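Local structure of benzoylformate decarboxylase (Mycobacterium smegmatis, 4Q9D) at residues A87-N92 with M154-L159; P237-F242 with S396-G401; S347-T352 with Y361-N366; A353-N358 with A501-T506. The protein belongs to the thiamine pyrophosphate enzymes, a family with two cofactor-binding domains around a central Rossmann-like domain, and holds a magnesium ion. All blocks are in the same frame, centred on the assembly; numbering follows the deposited sequence.

Interaction 1 (A87-N92 with M154-L159)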
loop_
_atom_site.group_PDB
_atom_site.type_symbol
_atom_site.label_atom_id
_atom_site.label_comp_id
_atom_site.label_asym_id
_atom_site.label_seq_id
_atom_site.Cartn_x
_atom_site.Cartn_y
_atom_site.Cartn_z
ATOM N N ALA B 87 -16.493 4.002 -8.746
ATOM C CA ALA B 87 -17.334 4.841 -9.611
ATOM C C ALA B 87 -17.171 6.344 -9.334
ATOM O O ALA B 87 -17.049 7.138 -10.257
ATOM C CB ALA B 87 -18.816 4.422 -9.493
ATOM N N ALA B 88 -17.187 6.733 -8.058
ATOM C CA ALA B 88 -17.023 8.134 -7.679
ATOM C C ALA B 88 -15.633 8.632 -8.079
ATOM O O ALA B 88 -15.453 9.764 -8.529
ATOM C CB ALA B 88 -17.245 8.307 -6.142
ATOM N N TYR B 89 -14.636 7.784 -7.869
ATOM C CA TYR B 89 -13.283 8.152 -8.204
ATOM C C TYR B 89 -13.154 8.347 -9.743
ATOM O O TYR B 89 -12.582 9.345 -10.210
ATOM C CB TYR B 89 -12.314 7.069 -7.721
ATOM C CG TYR B 89 -10.867 7.443 -8.004
ATOM C CD1 TYR B 89 -10.097 8.057 -7.035
ATOM C CD2 TYR B 89 -10.274 7.172 -9.245
ATOM C CE1 TYR B 89 -8.768 8.392 -7.264
ATOM C CE2 TYR B 89 -8.946 7.516 -9.496
ATOM C CZ TYR B 89 -8.200 8.127 -8.510
ATOM O OH TYR B 89 -6.883 8.473 -8.738
ATOM N N ARG B 90 -13.699 7.411 -10.526
ATOM C CA ARG B 90 -13.666 7.551 -12.005
ATOM C C ARG B 90 -14.464 8.771 -12.508
ATOM O O ARG B 90 -14.110 9.367 -13.518
ATOM C CB ARG B 90 -14.189 6.285 -12.686
ATOM C CG ARG B 90 -13.336 5.018 -12.470
ATOM C CD ARG B 90 -11.961 5.148 -13.046
ATOM N NE ARG B 90 -11.356 3.836 -13.336
ATOM C CZ ARG B 90 -10.115 3.679 -13.808
ATOM N NH1 ARG B 90 -9.328 4.735 -14.022
ATOM N NH2 ARG B 90 -9.642 2.466 -14.039
ATOM N N ALA B 91 -15.531 9.150 -11.802
ATOM C CA ALA B 91 -16.318 10.352 -12.150
ATOM C C ALA B 91 -15.712 11.679 -11.683
ATOM O O ALA B 91 -16.301 12.757 -11.910
ATOM C CB ALA B 91 -17.770 10.233 -11.599
ATOM N N ASN B 92 -14.568 11.623 -11.006
ATOM C CA ASN B 92 -14.017 12.840 -10.381
ATOM C C ASN B 92 -15.015 13.571 -9.457
ATOM O O ASN B 92 -15.166 14.793 -9.490
ATOM C CB ASN B 92 -13.456 13.789 -11.446
ATOM C CG ASN B 92 -12.383 13.124 -12.313
ATOM O OD1 ASN B 92 -12.541 12.992 -13.520
ATOM N ND2 ASN B 92 -11.315 12.692 -11.693
ATOM N N MET B 154 -11.022 16.851 -9.308
ATOM C CA MET B 154 -11.745 16.509 -8.100
ATOM C C MET B 154 -11.822 15.006 -7.921
ATOM O O MET B 154 -11.655 14.262 -8.868
ATOM C CB MET B 154 -13.164 17.092 -8.142
ATOM C CG MET B 154 -13.186 18.614 -8.123
ATOM S SD MET B 154 -14.845 19.264 -8.027
ATOM C CE MET B 154 -14.517 21.018 -7.923
ATOM N N GLY B 155 -12.090 14.566 -6.695
ATOM C CA GLY B 155 -12.205 13.155 -6.429
ATOM C C GLY B 155 -12.467 12.866 -4.962
ATOM O O GLY B 155 -12.451 13.768 -4.121
ATOM N N PRO B 156 -12.733 11.597 -4.650
ATOM C CA PRO B 156 -13.108 11.271 -3.268
ATOM C C PRO B 156 -11.884 11.153 -2.362
ATOM O O PRO B 156 -10.776 10.813 -2.812
ATOM C CB PRO B 156 -13.805 9.914 -3.406
ATOM C CG PRO B 156 -13.114 9.279 -4.633
ATOM C CD PRO B 156 -12.870 10.447 -5.570
ATOM N N VAL B 157 -12.086 11.425 -1.077
ATOM C CA VAL B 157 -11.009 11.243 -0.108
ATOM C C VAL B 157 -11.549 10.488 1.098
ATOM O O VAL B 157 -12.766 10.420 1.292
ATOM C CB VAL B 157 -10.392 12.596 0.324
ATOM C CG1 VAL B 157 -9.878 13.368 -0.907
ATOM C CG2 VAL B 157 -11.427 13.419 1.071
ATOM N N PHE B 158 -10.645 9.913 1.903
ATOM C CA PHE B 158 -11.048 9.093 3.037
ATOM C C PHE B 158 -10.432 9.597 4.361
ATOM O O PHE B 158 -9.215 9.842 4.463
ATOM C CB PHE B 158 -10.658 7.619 2.800
ATOM C CG PHE B 158 -11.022 6.693 3.943
ATOM C CD1 PHE B 158 -12.329 6.238 4.111
ATOM C CD2 PHE B 158 -10.054 6.237 4.816
ATOM C CE1 PHE B 158 -12.666 5.356 5.150
ATOM C CE2 PHE B 158 -10.381 5.383 5.871
ATOM C CZ PHE B 158 -11.680 4.944 6.047
ATOM N N LEU B 159 -11.274 9.714 5.379
ATOM C CA LEU B 159 -10.829 10.114 6.718
ATOM C C LEU B 159 -11.361 9.125 7.709
ATOM O O LEU B 159 -12.566 8.889 7.761
ATOM C CB LEU B 159 -11.431 11.465 7.088
ATOM C CG LEU B 159 -10.634 12.748 6.944
ATOM C CD1 LEU B 159 -11.511 13.882 7.480
ATOM C CD2 LEU B 159 -9.347 12.654 7.769
#
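Asn-92 and Met-154 carry the polar half of this contact, Tyr-89 and Pro-156 the apolar half. The amide ND2 of Asn-92 gives a hydrogen bond of 3.2 Å to Met-154 O. It reaches the oxygen almost straight down the carbonyl axis (C=O...N 171°), and the acceptor lies close to the amide plane. The N-H...O angle of 145° leaves the bond moderately bent. The same oxygen sits 3.1 Å from Asn-92 CA, so Asn-92 meets it with backbone and side chain together. In return, CB of Met-154 rests 3.3 Å from Asn-92 O, while the rest of its extended thioether chain leads away. One turn back along the helix, the ring of Pro-156 lies against the helix backbone with CD 3.5 Å from Tyr-89 CA, and CG reaches Tyr-89 CB at 3.9 Å. The tyrosine side chain crosses the proline at about a right angle.

Further out, the phenol meets Trp-125 with the two ring planes nearly perpendicular. Asn-92 owes its place to a positive phi of 53°, and its N bonds back to Tyr-89 O. From the same turn, Arg-90 reaches outward to a salt bridge with Asp-110 of the second subunit. The arrangement is a Schellman motif ending helix 82-90, set against the loop that enters strand 157-162 of the parallel sheet in the N-terminal domain.

Interaction 2 (P237-F242 with S396-G401)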
loop_
_atom_site.group_PDB
_atom_site.type_symbol
_atom_site.label_atom_id
_atom_site.label_comp_id
_atom_site.label_asym_id
_atom_site.label_seq_id
_atom_site.Cartn_x
_atom_site.Cartn_y
_atom_site.Cartn_z
ATOM N N PRO B 237 -20.639 7.139 -22.130
ATOM C CA PRO B 237 -20.576 8.394 -21.383
ATOM C C PRO B 237 -21.195 8.258 -19.998
ATOM O O PRO B 237 -22.248 7.629 -19.880
ATOM C CB PRO B 237 -21.448 9.327 -22.247
ATOM C CG PRO B 237 -22.502 8.403 -22.772
ATOM C CD PRO B 237 -21.678 7.194 -23.179
ATOM N N ASP B 238 -20.547 8.800 -18.961
ATOM C CA ASP B 238 -21.208 8.945 -17.667
ATOM C C ASP B 238 -21.873 10.327 -17.574
ATOM O O ASP B 238 -22.687 10.558 -16.705
ATOM C CB ASP B 238 -20.247 8.711 -16.472
ATOM C CG ASP B 238 -18.869 9.374 -16.660
ATOM O OD1 ASP B 238 -18.356 9.414 -17.803
ATOM O OD2 ASP B 238 -18.287 9.820 -15.645
ATOM N N ARG B 239 -21.495 11.245 -18.474
ATOM C CA ARG B 239 -22.190 12.523 -18.647
ATOM C C ARG B 239 -22.250 12.839 -20.133
ATOM O O ARG B 239 -21.434 12.324 -20.914
ATOM C CB ARG B 239 -21.494 13.686 -17.899
ATOM C CG ARG B 239 -21.316 13.437 -16.388
ATOM C CD ARG B 239 -22.603 13.679 -15.597
ATOM N NE ARG B 239 -22.926 15.090 -15.666
ATOM C CZ ARG B 239 -22.740 15.976 -14.696
ATOM N NH1 ARG B 239 -22.266 15.610 -13.495
ATOM N NH2 ARG B 239 -23.068 17.242 -14.926
ATOM N N MET B 240 -23.233 13.648 -20.527
ATOM C CA MET B 240 -23.297 14.170 -21.899
ATOM C C MET B 240 -23.178 15.678 -21.890
ATOM O O MET B 240 -23.856 16.344 -21.114
ATOM C CB MET B 240 -24.566 13.713 -22.581
ATOM C CG MET B 240 -24.346 12.295 -23.110
ATOM S SD MET B 240 -25.724 11.722 -24.029
ATOM C CE MET B 240 -25.697 9.931 -23.837
ATOM N N SER B 241 -22.309 16.201 -22.752
ATOM C CA SER B 241 -21.798 17.557 -22.601
ATOM C C SER B 241 -22.120 18.439 -23.813
ATOM O O SER B 241 -21.726 19.603 -23.857
ATOM C CB SER B 241 -20.268 17.499 -22.414
ATOM O OG SER B 241 -19.886 16.784 -21.238
ATOM N N PHE B 242 -22.824 17.890 -24.796
ATOM C CA PHE B 242 -23.131 18.632 -26.033
ATOM C C PHE B 242 -24.496 18.166 -26.541
ATOM O O PHE B 242 -24.746 16.968 -26.588
ATOM C CB PHE B 242 -22.048 18.328 -27.075
ATOM C CG PHE B 242 -22.196 19.075 -28.392
ATOM C CD1 PHE B 242 -21.792 20.405 -28.506
ATOM C CD2 PHE B 242 -22.693 18.431 -29.527
ATOM C CE1 PHE B 242 -21.899 21.081 -29.717
ATOM C CE2 PHE B 242 -22.793 19.108 -30.741
ATOM C CZ PHE B 242 -22.407 20.431 -30.831
ATOM N N SER B 396 -28.166 16.636 -17.471
ATOM C CA SER B 396 -29.453 15.958 -17.573
ATOM C C SER B 396 -29.310 14.515 -17.983
ATOM O O SER B 396 -30.294 13.865 -18.346
ATOM C CB SER B 396 -30.381 16.699 -18.546
ATOM O OG SER B 396 -30.634 18.005 -18.065
ATOM N N PHE B 397 -28.078 14.028 -17.951
ATOM C CA PHE B 397 -27.792 12.632 -18.242
ATOM C C PHE B 397 -26.712 12.175 -17.264
ATOM O O PHE B 397 -25.707 12.874 -17.078
ATOM C CB PHE B 397 -27.253 12.425 -19.657
ATOM C CG PHE B 397 -26.916 11.000 -19.941
ATOM C CD1 PHE B 397 -27.895 10.129 -20.411
ATOM C CD2 PHE B 397 -25.645 10.502 -19.669
ATOM C CE1 PHE B 397 -27.602 8.763 -20.632
ATOM C CE2 PHE B 397 -25.340 9.168 -19.896
ATOM C CZ PHE B 397 -26.325 8.289 -20.392
ATOM N N PHE B 398 -26.918 11.011 -16.653
ATOM C CA PHE B 398 -25.930 10.428 -15.723
ATOM C C PHE B 398 -25.858 8.910 -15.868
ATOM O O PHE B 398 -26.885 8.240 -15.981
ATOM C CB PHE B 398 -26.300 10.744 -14.272
ATOM C CG PHE B 398 -26.477 12.217 -13.992
ATOM C CD1 PHE B 398 -25.434 12.974 -13.451
ATOM C CD2 PHE B 398 -27.694 12.844 -14.252
ATOM C CE1 PHE B 398 -25.591 14.344 -13.180
ATOM C CE2 PHE B 398 -27.869 14.220 -13.986
ATOM C CZ PHE B 398 -26.812 14.967 -13.450
ATOM N N ALA B 399 -24.644 8.378 -15.877
ATOM C CA ALA B 399 -24.437 6.939 -15.779
ATOM C C ALA B 399 -23.181 6.664 -14.944
ATOM O O ALA B 399 -22.365 7.572 -14.704
ATOM C CB ALA B 399 -24.292 6.311 -17.162
ATOM N N THR B 400 -23.043 5.409 -14.522
ATOM C CA THR B 400 -21.917 4.966 -13.701
ATOM C C THR B 400 -20.582 5.505 -14.196
ATOM O O THR B 400 -20.267 5.400 -15.394
ATOM C CB THR B 400 -21.837 3.440 -13.633
ATOM O OG1 THR B 400 -20.591 3.086 -13.018
ATOM C CG2 THR B 400 -21.915 2.812 -15.060
ATOM N N GLY B 401 -19.811 6.093 -13.275
ATOM C CA GLY B 401 -18.470 6.603 -13.579
ATOM C C GLY B 401 -17.523 5.499 -14.017
ATOM O O GLY B 401 -16.643 5.705 -14.858
HETATM O O HOH W 1 -24.602 14.928 -18.347
HETATM O O HOH W 2 -26.569 16.666 -19.939
#
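Asp-238 and Ala-399 meet where the two backbones run in opposite directions, joined directly by one bond of 3.0 Å from Ala-399 N to Asp-238 O. That oxygen also receives a CA-H...O contact from Phe-398 CA at 3.4 Å. Beyond this point the chains diverge and water bridges them. One molecule accepts from Met-240 N and Arg-239 NE and lies 2.7 Å from Phe-397 O; a second sits between Met-240 O and Ser-396 N.

On one side of the backbones, the methyl CE of Met-240 stands over the middle of the Phe-397 ring, 3.8 Å from its centroid and only 8° off the normal. SD is over the same face at 4.5 Å from that centroid. With CG anti to the backbone N (chi1 178°), Phe-397 projects from the strand on the side of the methionine, and Pro-237 O meets the ring edge in plane, 3.5 Å from CE2. On another side, Arg-239 is bent at chi2 and chi3 and runs alongside Phe-398, whose CE1 lies over one face of the guanidinium, 3.6 Å from NH1, with the planes 51° apart. Salt bridges anchor the charged ends: Arg-239 to Asp-212, and Asp-238 to Arg-213 and Arg-279. This buried seam, with its Met-aromatic contact, joins a loop of the Rossmann-like central domain to the edge strand 397-399 of the C-terminal domain's parallel sheet.

Interaction 3 (S347-T352 with Y361-N366)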
loop_
_atom_site.group_PDB
_atom_site.type_symbol
_atom_site.label_atom_id
_atom_site.label_comp_id
_atom_site.label_asym_id
_atom_site.label_seq_id
_atom_site.Cartn_x
_atom_site.Cartn_y
_atom_site.Cartn_z
ATOM N N SER B 347 -40.746 2.470 -35.543
ATOM C CA SER B 347 -41.606 2.338 -34.382
ATOM C C SER B 347 -42.124 0.926 -34.145
ATOM O O SER B 347 -42.541 0.254 -35.082
ATOM C CB SER B 347 -42.797 3.275 -34.514
ATOM O OG SER B 347 -43.679 3.011 -33.458
ATOM N N ASP B 348 -42.098 0.480 -32.890
ATOM C CA ASP B 348 -42.742 -0.780 -32.505
ATOM C C ASP B 348 -43.951 -0.513 -31.611
ATOM O O ASP B 348 -44.367 -1.370 -30.839
ATOM C CB ASP B 348 -41.765 -1.680 -31.762
ATOM C CG ASP B 348 -40.721 -2.278 -32.671
ATOM O OD1 ASP B 348 -41.074 -2.613 -33.820
ATOM O OD2 ASP B 348 -39.552 -2.418 -32.233
ATOM N N ILE B 349 -44.499 0.690 -31.700
ATOM C CA ILE B 349 -45.749 1.023 -31.011
ATOM C C ILE B 349 -46.890 0.879 -32.015
ATOM O O ILE B 349 -46.745 1.310 -33.158
ATOM C CB ILE B 349 -45.731 2.489 -30.574
ATOM C CG1 ILE B 349 -44.687 2.716 -29.486
ATOM C CG2 ILE B 349 -47.133 2.981 -30.166
ATOM C CD1 ILE B 349 -44.664 4.168 -29.017
ATOM N N PRO B 350 -48.016 0.272 -31.607
ATOM C CA PRO B 350 -48.231 -0.323 -30.283
ATOM C C PRO B 350 -47.710 -1.745 -30.194
ATOM O O PRO B 350 -47.395 -2.384 -31.193
ATOM C CB PRO B 350 -49.755 -0.338 -30.153
ATOM C CG PRO B 350 -50.213 -0.590 -31.594
ATOM C CD PRO B 350 -49.249 0.234 -32.434
ATOM N N SER B 351 -47.616 -2.244 -28.973
ATOM C CA SER B 351 -47.049 -3.559 -28.757
ATOM C C SER B 351 -47.546 -4.089 -27.411
ATOM O O SER B 351 -47.820 -3.308 -26.490
ATOM C CB SER B 351 -45.518 -3.462 -28.812
ATOM O OG SER B 351 -44.925 -4.734 -28.735
ATOM N N THR B 352 -47.713 -5.404 -27.299
ATOM C CA THR B 352 -48.044 -5.964 -26.003
ATOM C C THR B 352 -46.782 -6.551 -25.362
ATOM O O THR B 352 -45.815 -6.877 -26.050
ATOM C CB THR B 352 -49.122 -7.073 -26.061
ATOM O OG1 THR B 352 -48.672 -8.106 -26.933
ATOM C CG2 THR B 352 -50.462 -6.532 -26.530
ATOM N N TYR B 361 -38.410 2.592 -25.224
ATOM C CA TYR B 361 -37.793 3.921 -25.285
ATOM C C TYR B 361 -38.595 4.921 -26.108
ATOM O O TYR B 361 -38.591 6.113 -25.807
ATOM C CB TYR B 361 -36.342 3.850 -25.759
ATOM C CG TYR B 361 -35.385 3.426 -24.662
ATOM C CD1 TYR B 361 -34.655 4.370 -23.941
ATOM C CD2 TYR B 361 -35.233 2.080 -24.327
ATOM C CE1 TYR B 361 -33.783 3.971 -22.898
ATOM C CE2 TYR B 361 -34.371 1.679 -23.307
ATOM C CZ TYR B 361 -33.648 2.620 -22.603
ATOM O OH TYR B 361 -32.789 2.182 -21.618
ATOM N N GLU B 362 -39.318 4.446 -27.124
ATOM C CA GLU B 362 -40.148 5.383 -27.899
ATOM C C GLU B 362 -41.294 5.861 -27.061
ATOM O O GLU B 362 -41.577 7.048 -27.021
ATOM C CB GLU B 362 -40.707 4.777 -29.196
ATOM C CG GLU B 362 -41.532 5.841 -29.950
ATOM C CD GLU B 362 -42.174 5.333 -31.231
ATOM O OE1 GLU B 362 -42.082 4.110 -31.525
ATOM O OE2 GLU B 362 -42.785 6.171 -31.929
ATOM N N VAL B 363 -41.953 4.946 -26.352
ATOM C CA VAL B 363 -42.975 5.384 -25.404
ATOM C C VAL B 363 -42.425 6.400 -24.398
ATOM O O VAL B 363 -43.078 7.391 -24.079
ATOM C CB VAL B 363 -43.588 4.212 -24.626
ATOM C CG1 VAL B 363 -44.542 4.744 -23.570
ATOM C CG2 VAL B 363 -44.303 3.258 -25.588
ATOM N N LEU B 364 -41.216 6.164 -23.890
ATOM C CA LEU B 364 -40.618 7.113 -22.931
ATOM C C LEU B 364 -40.420 8.485 -23.569
ATOM O O LEU B 364 -40.716 9.527 -22.959
ATOM C CB LEU B 364 -39.256 6.608 -22.452
ATOM C CG LEU B 364 -39.180 5.631 -21.301
ATOM C CD1 LEU B 364 -37.707 5.257 -21.172
ATOM C CD2 LEU B 364 -39.666 6.315 -20.029
ATOM N N SER B 365 -39.914 8.493 -24.803
ATOM C CA SER B 365 -39.680 9.780 -25.471
ATOM C C SER B 365 -40.986 10.538 -25.714
ATOM O O SER B 365 -41.013 11.774 -25.687
ATOM C CB SER B 365 -38.936 9.601 -26.790
ATOM O OG SER B 365 -39.764 8.938 -27.717
ATOM N N ASN B 366 -42.079 9.817 -25.925
ATOM C CA ASN B 366 -43.369 10.511 -26.086
ATOM C C ASN B 366 -43.846 11.208 -24.825
ATOM O O ASN B 366 -44.547 12.222 -24.906
ATOM C CB ASN B 366 -44.458 9.544 -26.549
ATOM C CG ASN B 366 -44.202 9.007 -27.936
ATOM O OD1 ASN B 366 -43.524 9.640 -28.746
ATOM N ND2 ASN B 366 -44.723 7.819 -28.210
HETATM O O HOH W 3 -40.797 1.857 -30.955
#
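Ser-347 OG donates a 2.7 Å hydrogen bond to Glu-362 OE1, entering by the syn lone pair, on the side of the other carboxylate oxygen. OG is fixed from behind as well: it accepts from Ile-349 N at 3.0 Å in a nearly straight bond (163°), closing an ST turn. A water lying between Asp-348 N and OE1 donates to the same oxygen at 2.7 Å, so two donors grip it. Glu-362 has CG anti to its backbone N (chi1 -179°) and is extended beyond, which carries the carboxylate from the helix across to the loop.

Beside this bond, which belongs to the tight part of the contact, the close packing centres on one methyl. CD1 of Ile-349 comes within 3.5 Å of Glu-362 CD and 3.6 Å of Val-363 CG2, touching the carboxylate carbon and the valine branch together. Toward solvent the packing thins. Asn-366, exposed, only brings ND2 to 3.7 Å from Ile-349 CD1, and Ser-347 likewise lies at the surface.

Glu-362, besides meeting the loop, touches Trp-388 of helix 382-388, while Val-363 packs on Leu-509 and Leu-513 of helix 506-518 and Leu-364 rests on strand 428-433.

Interaction 4 (A353-N358 with A501-T506)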
loop_
_atom_site.group_PDB
_atom_site.type_symbol
_atom_site.label_atom_id
_atom_site.label_comp_id
_atom_site.label_asym_id
_atom_site.label_seq_id
_atom_site.Cartn_x
_atom_site.Cartn_y
_atom_site.Cartn_z
ATOM N N ALA B 353 -46.801 -6.683 -24.038
ATOM C CA ALA B 353 -45.660 -7.249 -23.325
ATOM C C ALA B 353 -45.607 -8.731 -23.616
ATOM O O ALA B 353 -46.643 -9.375 -23.700
ATOM C CB ALA B 353 -45.797 -7.003 -21.840
ATOM N N PRO B 354 -44.396 -9.284 -23.764
ATOM C CA PRO B 354 -43.121 -8.574 -23.651
ATOM C C PRO B 354 -42.799 -7.849 -24.940
ATOM O O PRO B 354 -43.018 -8.373 -26.025
ATOM C CB PRO B 354 -42.114 -9.702 -23.401
ATOM C CG PRO B 354 -42.692 -10.847 -24.121
ATOM C CD PRO B 354 -44.196 -10.730 -23.934
ATOM N N MET B 355 -42.284 -6.634 -24.808
ATOM C CA MET B 355 -42.024 -5.783 -25.961
ATOM C C MET B 355 -40.528 -5.587 -26.206
ATOM O O MET B 355 -39.686 -5.974 -25.382
ATOM C CB MET B 355 -42.715 -4.443 -25.756
ATOM C CG MET B 355 -42.230 -3.716 -24.545
ATOM S SD MET B 355 -43.272 -2.304 -24.150
ATOM C CE MET B 355 -44.618 -3.107 -23.280
ATOM N N THR B 356 -40.201 -5.024 -27.366
ATOM C CA THR B 356 -38.827 -4.690 -27.684
ATOM C C THR B 356 -38.374 -3.509 -26.810
ATOM O O THR B 356 -39.184 -2.675 -26.397
ATOM C CB THR B 356 -38.695 -4.282 -29.164
ATOM O OG1 THR B 356 -39.515 -3.139 -29.408
ATOM C CG2 THR B 356 -39.130 -5.416 -30.084
ATOM N N SER B 357 -37.082 -3.414 -26.539
ATOM C CA SER B 357 -36.582 -2.203 -25.881
ATOM C C SER B 357 -36.826 -0.961 -26.759
ATOM O O SER B 357 -36.992 0.162 -26.262
ATOM C CB SER B 357 -35.095 -2.344 -25.515
ATOM O OG SER B 357 -34.345 -2.917 -26.574
ATOM N N ASN B 358 -36.856 -1.166 -28.069
ATOM C CA ASN B 358 -37.182 -0.079 -28.990
ATOM C C ASN B 358 -38.581 0.506 -28.707
ATOM O O ASN B 358 -38.762 1.731 -28.682
ATOM C CB ASN B 358 -37.036 -0.571 -30.437
ATOM C CG ASN B 358 -37.288 0.525 -31.452
ATOM O OD1 ASN B 358 -36.582 1.534 -31.470
ATOM N ND2 ASN B 358 -38.305 0.340 -32.298
ATOM N N ALA B 501 -46.108 -0.673 -10.853
ATOM C CA ALA B 501 -46.982 -1.450 -11.725
ATOM C C ALA B 501 -46.137 -2.334 -12.632
ATOM O O ALA B 501 -44.964 -2.050 -12.907
ATOM C CB ALA B 501 -47.929 -0.550 -12.546
ATOM N N THR B 502 -46.730 -3.440 -13.060
ATOM C CA THR B 502 -46.115 -4.294 -14.061
ATOM C C THR B 502 -46.893 -4.013 -15.350
ATOM O O THR B 502 -48.093 -4.252 -15.413
ATOM C CB THR B 502 -46.226 -5.772 -13.650
ATOM O OG1 THR B 502 -45.502 -5.974 -12.424
ATOM C CG2 THR B 502 -45.694 -6.717 -14.764
ATOM N N VAL B 503 -46.226 -3.471 -16.361
ATOM C CA VAL B 503 -46.938 -3.033 -17.546
ATOM C C VAL B 503 -47.158 -4.197 -18.531
ATOM O O VAL B 503 -46.301 -5.088 -18.674
ATOM C CB VAL B 503 -46.260 -1.808 -18.193
ATOM C CG1 VAL B 503 -45.919 -0.764 -17.114
ATOM C CG2 VAL B 503 -45.036 -2.202 -18.924
ATOM N N GLU B 504 -48.313 -4.186 -19.195
ATOM C CA GLU B 504 -48.704 -5.262 -20.120
ATOM C C GLU B 504 -48.623 -4.890 -21.608
ATOM O O GLU B 504 -48.718 -5.751 -22.496
ATOM C CB GLU B 504 -50.123 -5.727 -19.784
ATOM C CG GLU B 504 -50.249 -6.247 -18.347
ATOM C CD GLU B 504 -51.689 -6.303 -17.817
ATOM O OE1 GLU B 504 -52.650 -6.402 -18.616
ATOM O OE2 GLU B 504 -51.854 -6.248 -16.578
ATOM N N SER B 505 -48.421 -3.612 -21.886
ATOM C CA SER B 505 -48.488 -3.130 -23.258
ATOM C C SER B 505 -47.893 -1.747 -23.326
ATOM O O SER B 505 -47.681 -1.095 -22.286
ATOM C CB SER B 505 -49.955 -3.024 -23.685
ATOM O OG SER B 505 -50.605 -2.019 -22.904
ATOM N N THR B 506 -47.675 -1.269 -24.545
ATOM C CA THR B 506 -47.243 0.108 -24.726
ATOM C C THR B 506 -48.304 1.094 -24.252
ATOM O O THR B 506 -47.962 2.162 -23.723
ATOM C CB THR B 506 -46.833 0.391 -26.181
ATOM O OG1 THR B 506 -47.888 -0.010 -27.067
ATOM C CG2 THR B 506 -45.564 -0.379 -26.522
#
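Ala-353 and Met-355 approach the 501-506 segment, the first through its backbone and CB, the second with a side chain bent at its end. Ala-353 N donates to Glu-504 O in a short, nearly straight bond (2.6 Å, 169°), with the donor well above the carbonyl plane. CB of Ala-353 then lies 3.2 Å from the same oxygen.

Met-355 CG sits between the backbone N and carbonyl carbon (chi1 61°), the crowded position for a first torsion. A turn at chi3 (81°) brings CE back against the peptide linking Ser-505 and Thr-506, 3.5 Å from Ser-505 C and 3.8 Å from Thr-506 N. SD meets the methyl CG2 of Thr-506 at 3.8 Å, the two side chains crossing obliquely. That peptide opens helix 506-518, the connection in a beta-alpha-beta crossover from edge strand 499-502 to its parallel neighbour 523-528.

Thr-506 OG1 accepts from Ser-351 N. Ser-505 is the N-cap of this helix, its OG taking Met-508 N. Thr-356 likewise caps helix 357-367 through Ala-359 N. Val-503 touches CE more loosely, through CG2 at 4.5 Å, and both Val-503 and Met-355 pack on Val-527 of strand 523-528.

In the fold
Interaction 1 closes first along the chain, within the N-terminal domain. Interaction 2 follows and joins the central and C-terminal domains. The two have centres 16 Å apart and touch: Arg-90 CB packs 3.3 Å from Gly-401 O and Ala-91 CA 4.0 Å from Asp-238 OD2, so the N-terminal domain meets the C-terminal and central domains there. Interactions 3 and 4 lie together, each about 28 Å from the centre of the chain, with their own centres 9 Å apart. They share helix 357-367, their segments alternate along the chain, and Ser-351 O probably bonds to Thr-506 N. Interaction 3 is nested inside the loop closed by interaction 2. Interactions 2 and 4 reach opposite edge strands, 397-399 and 499-502, of one parallel sheet.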